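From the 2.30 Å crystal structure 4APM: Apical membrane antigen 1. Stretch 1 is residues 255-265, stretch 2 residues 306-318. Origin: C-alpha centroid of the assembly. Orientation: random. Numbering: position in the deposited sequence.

Stretch 1 255-265: LMFENAAADLE
Stretch 2 (306-318) AKNSKGVGMNWAN

The strongest polar contact between the two stretches centres on the carboxylate of Asp263. Its OD1 accepts a very short hydrogen bond from Ser309 OG (2.5 Å) and a second, nearly straight one from Ser309 N (2.9 Å, 165° at the hydrogen), so one serine grips one oxygen with both hydroxyl and amide. Asp263 (chi1 -64°, chi2 -26°) leaves its backbone sideways and brings its carboxylate nearer, while Ser309 points its CA-to-CB bond toward stretch 1 and chi1 of 59° (p) places OG at the carboxylate. Water 2 extends the site, donating to Asp263 OD1 at 2.9 Å and accepting from Lys310 N at 2.9 Å; Asp263 OD2 is satisfied elsewhere in the structure.

Farther along, Lys307 NZ and Glu265 OE2 form a salt bridge at 2.9 Å. The lysine reaches it with chi angles of -47°, 178°, 121° and -69°, and the glutamate curls back with chi1 at 22° and chi2 at 64°. Nearby, Asp263 O and Lys307 O lie 2.9 Å apart, two acceptors with no hydrogen bond between them.

Two further hydrogen bonds join the middle of stretch 1 to Met314 and Asn315. Met314 N donates to Asn259 O (3.1 Å, 146°), and Ala261 N donates to Asn315 OD1 (3.0 Å, 166°). Asn315 points away at CB, but its m rotamer (chi1 -60°, chi2 -30°) returns the amide to the interface, where ND2 also holds Gly311 O at 2.8 Å.

The stretches run antiparallel. CA pairs are Met256 with Ala317 (6.5 Å), Ala260 with Met314 (4.6 Å), Ala261 with Gly313 (4.1 Å), Asp263 with Asn308 (4.5 Å) and Leu264 with Lys307 (5.2 Å). Stretch 1 enters in a helix begun earlier in the chain and passes through a type I turn from Phe257 to Ala260, closed by Ala260 N to Phe257 O at 3.0 Å. It then extends, with phi/psi of -75/173 at Ala260, -44/129 at Ala261 and -141/123 at Ala262. Stretch 2 makes a type I' turn from Ser309 to Val312, closed by Val312 N to Ser309 O at 3.0 Å, with Lys310 at 53/23 and Gly311 at 87/10; Gly311 N also donates to Ser309 OG at 3.3 Å. From Trp316 onward it is a strand.

The closest of these CA pairs, Ala261 with Gly313, leaves no room for a side chain at Gly313, which is extended at 168/-179. An ideal CB there would point toward stretch 1 and lie 2.3 Å from Ala261 N, a clash. Ala261 points its methyl toward the turn, with CB 3.6 Å from Gly311 C, and its CA makes a CA-H...O contact with Val312 O at 3.4 Å. A similar contact joins Ala260 CA to Met314 O at 3.5 Å. Water 1 bridges Ala262 N (3.1 Å) and Val312 O (3.3 Å).

Outward from these bonds, Met256 (chi1 167°, chi2 -128°, chi3 -37°) points toward stretch 2. Its CG lies 3.4 Å from Met314 O, its SD 3.5 Å from Asn315 O, and its CE packs against Ala317 CB at 3.7 Å. Met314 (m, t, t) sets SD 4.0 Å from Asn259 CB. Together the contacts bury 674 Å², both sides summed.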

# COMPACT_ATOMS: atom_id res chain seq x y z
N LEU A 255 9.07 2.66 6.36
CA LEU A 255 9.30 1.84 7.56
C LEU A 255 8.34 0.66 7.60
O LEU A 255 8.70 -0.45 7.97
CB LEU A 255 9.02 2.71 8.80
CG LEU A 255 9.82 2.57 10.09
CD1 LEU A 255 8.99 3.06 11.28
CD2 LEU A 255 10.36 1.17 10.33
N MET A 256 7.06 0.96 7.35
CA MET A 256 6.03 -0.06 7.33
C MET A 256 6.26 -1.04 6.15
O MET A 256 6.12 -2.27 6.29
CB MET A 256 4.67 0.63 7.21
CG MET A 256 3.55 -0.34 6.87
SD MET A 256 2.55 0.10 5.47
CE MET A 256 2.31 1.90 5.46
N PHE A 257 6.56 -0.48 4.98
CA PHE A 257 6.78 -1.30 3.78
C PHE A 257 7.83 -2.43 3.99
O PHE A 257 7.65 -3.56 3.56
CB PHE A 257 7.16 -0.40 2.60
CG PHE A 257 7.41 -1.14 1.31
CD1 PHE A 257 6.35 -1.63 0.55
CD2 PHE A 257 8.70 -1.26 0.81
CE1 PHE A 257 6.59 -2.26 -0.68
CE2 PHE A 257 8.93 -1.90 -0.41
CZ PHE A 257 7.87 -2.39 -1.15
N GLU A 258 8.91 -2.11 4.70
CA GLU A 258 9.97 -3.07 4.97
C GLU A 258 9.46 -4.30 5.72
O GLU A 258 10.13 -5.32 5.74
CB GLU A 258 11.06 -2.44 5.83
CG GLU A 258 11.82 -1.33 5.16
CD GLU A 258 13.02 -0.91 5.98
OE1 GLU A 258 12.99 -1.08 7.23
OE2 GLU A 258 14.01 -0.44 5.37
N ASN A 259 8.32 -4.13 6.41
CA ASN A 259 7.76 -5.14 7.31
C ASN A 259 6.48 -5.71 6.77
O ASN A 259 5.78 -6.47 7.46
CB ASN A 259 7.52 -4.51 8.69
CG ASN A 259 8.81 -4.13 9.38
OD1 ASN A 259 9.20 -2.94 9.45
ND2 ASN A 259 9.56 -5.13 9.79
N ALA A 260 6.13 -5.28 5.55
CA ALA A 260 4.87 -5.65 4.93
C ALA A 260 4.98 -7.10 4.48
O ALA A 260 6.06 -7.70 4.55
CB ALA A 260 4.55 -4.72 3.74
N ALA A 261 3.86 -7.65 4.02
CA ALA A 261 3.81 -8.99 3.45
C ALA A 261 4.97 -9.23 2.49
O ALA A 261 5.17 -8.45 1.54
CB ALA A 261 2.48 -9.19 2.73
N ALA A 262 5.67 -10.35 2.70
CA ALA A 262 6.88 -10.70 1.96
C ALA A 262 6.86 -12.20 1.70
O ALA A 262 6.79 -12.98 2.63
CB ALA A 262 8.15 -10.34 2.78
N ASP A 263 6.93 -12.60 0.43
CA ASP A 263 6.89 -14.01 0.08
C ASP A 263 8.29 -14.72 0.13
O ASP A 263 8.53 -15.69 -0.59
CB ASP A 263 6.26 -14.18 -1.30
CG ASP A 263 4.80 -13.72 -1.35
OD1 ASP A 263 4.11 -13.74 -0.31
OD2 ASP A 263 4.33 -13.35 -2.45
N LEU A 264 9.19 -14.24 0.97
CA LEU A 264 10.38 -15.04 1.31
C LEU A 264 11.01 -14.54 2.61
O LEU A 264 10.53 -13.57 3.20
CB LEU A 264 11.38 -15.10 0.15
CG LEU A 264 12.42 -14.01 -0.12
CD1 LEU A 264 12.94 -14.16 -1.55
CD2 LEU A 264 11.86 -12.62 0.11
N GLU A 265 12.01 -15.28 3.09
CA GLU A 265 12.81 -14.88 4.26
C GLU A 265 13.75 -13.72 3.93
O GLU A 265 13.68 -12.65 4.53
CB GLU A 265 13.63 -16.07 4.78
CG GLU A 265 13.89 -17.18 3.77
CD GLU A 265 14.73 -16.75 2.57
OE1 GLU A 265 15.51 -15.77 2.69
OE2 GLU A 265 14.63 -17.40 1.51
N ALA A 306 5.83 -23.05 0.88
CA ALA A 306 5.55 -22.60 2.24
C ALA A 306 6.09 -21.19 2.52
O ALA A 306 5.96 -20.68 3.63
CB ALA A 306 6.13 -23.58 3.25
N LYS A 307 6.72 -20.58 1.51
CA LYS A 307 7.34 -19.27 1.68
C LYS A 307 6.36 -18.13 1.40
O LYS A 307 6.76 -16.98 1.36
CB LYS A 307 8.56 -19.15 0.78
CG LYS A 307 9.49 -20.35 0.82
CD LYS A 307 10.66 -20.17 -0.14
CE LYS A 307 11.99 -20.23 0.60
NZ LYS A 307 12.19 -19.05 1.49
N ASN A 308 5.08 -18.47 1.22
CA ASN A 308 4.07 -17.50 0.78
C ASN A 308 3.27 -16.82 1.90
O ASN A 308 2.71 -17.48 2.78
CB ASN A 308 3.13 -18.12 -0.27
CG ASN A 308 3.78 -18.19 -1.65
OD1 ASN A 308 4.66 -17.40 -1.98
ND2 ASN A 308 3.35 -19.15 -2.44
N SER A 309 3.18 -15.49 1.82
CA SER A 309 2.56 -14.67 2.87
C SER A 309 1.02 -14.69 2.79
O SER A 309 0.36 -14.36 3.75
CB SER A 309 3.06 -13.22 2.73
OG SER A 309 2.73 -12.71 1.44
N LYS A 310 0.47 -15.04 1.62
CA LYS A 310 -0.95 -14.83 1.34
C LYS A 310 -1.44 -13.38 1.58
O LYS A 310 -2.62 -13.17 1.85
CB LYS A 310 -1.81 -15.76 2.20
CG LYS A 310 -1.33 -17.18 2.25
CD LYS A 310 -1.36 -17.78 0.87
CE LYS A 310 -2.78 -18.19 0.50
NZ LYS A 310 -2.73 -19.23 -0.57
N GLY A 311 -0.53 -12.40 1.54
CA GLY A 311 -0.89 -11.01 1.84
C GLY A 311 -0.84 -10.59 3.30
O GLY A 311 -1.33 -9.52 3.65
N VAL A 312 -0.28 -11.45 4.15
CA VAL A 312 -0.28 -11.26 5.60
C VAL A 312 1.04 -10.64 6.01
O VAL A 312 2.08 -11.08 5.57
CB VAL A 312 -0.45 -12.61 6.35
CG1 VAL A 312 -0.25 -12.42 7.85
CG2 VAL A 312 -1.82 -13.21 6.07
N GLY A 313 0.96 -9.58 6.81
CA GLY A 313 2.14 -8.80 7.19
C GLY A 313 1.77 -7.49 7.86
O GLY A 313 0.59 -7.19 8.09
N MET A 314 2.77 -6.70 8.23
CA MET A 314 2.44 -5.39 8.77
C MET A 314 2.20 -4.41 7.65
O MET A 314 3.11 -3.68 7.26
CB MET A 314 3.56 -4.89 9.66
CG MET A 314 4.02 -5.95 10.64
SD MET A 314 5.16 -5.24 11.84
CE MET A 314 5.72 -6.75 12.63
N ASN A 315 0.95 -4.35 7.18
CA ASN A 315 0.59 -3.73 5.90
C ASN A 315 -0.00 -2.30 5.96
O ASN A 315 -0.39 -1.76 4.93
CB ASN A 315 -0.41 -4.62 5.14
CG ASN A 315 0.16 -6.00 4.82
OD1 ASN A 315 1.38 -6.16 4.64
ND2 ASN A 315 -0.73 -7.00 4.68
N TRP A 316 -0.15 -1.77 7.17
CA TRP A 316 -0.90 -0.53 7.40
C TRP A 316 -0.19 0.23 8.47
O TRP A 316 0.49 -0.38 9.33
CB TRP A 316 -2.34 -0.82 7.88
CG TRP A 316 -3.06 -1.96 7.18
CD1 TRP A 316 -3.97 -1.86 6.13
CD2 TRP A 316 -3.03 -3.39 7.53
NE1 TRP A 316 -4.47 -3.12 5.79
CE2 TRP A 316 -3.93 -4.07 6.59
CE3 TRP A 316 -2.32 -4.15 8.45
CZ2 TRP A 316 -4.14 -5.44 6.63
CZ3 TRP A 316 -2.55 -5.55 8.49
CH2 TRP A 316 -3.44 -6.17 7.60
N ALA A 317 -0.26 1.56 8.40
CA ALA A 317 0.36 2.43 9.41
C ALA A 317 -0.47 3.69 9.61
O ALA A 317 -1.17 4.15 8.69
CB ALA A 317 1.78 2.80 9.01
N ASN A 318 -0.41 4.22 10.83
CA ASN A 318 -1.00 5.51 11.16
C ASN A 318 0.10 6.50 11.35
O ASN A 318 0.97 6.32 12.18
CB ASN A 318 -1.74 5.42 12.48
CG ASN A 318 -2.73 4.30 12.49
OD1 ASN A 318 -2.41 3.20 12.92
ND2 ASN A 318 -3.91 4.54 11.94
O HOH W 1 5.33 -11.38 5.57
O HOH W 2 1.64 -15.05 -1.06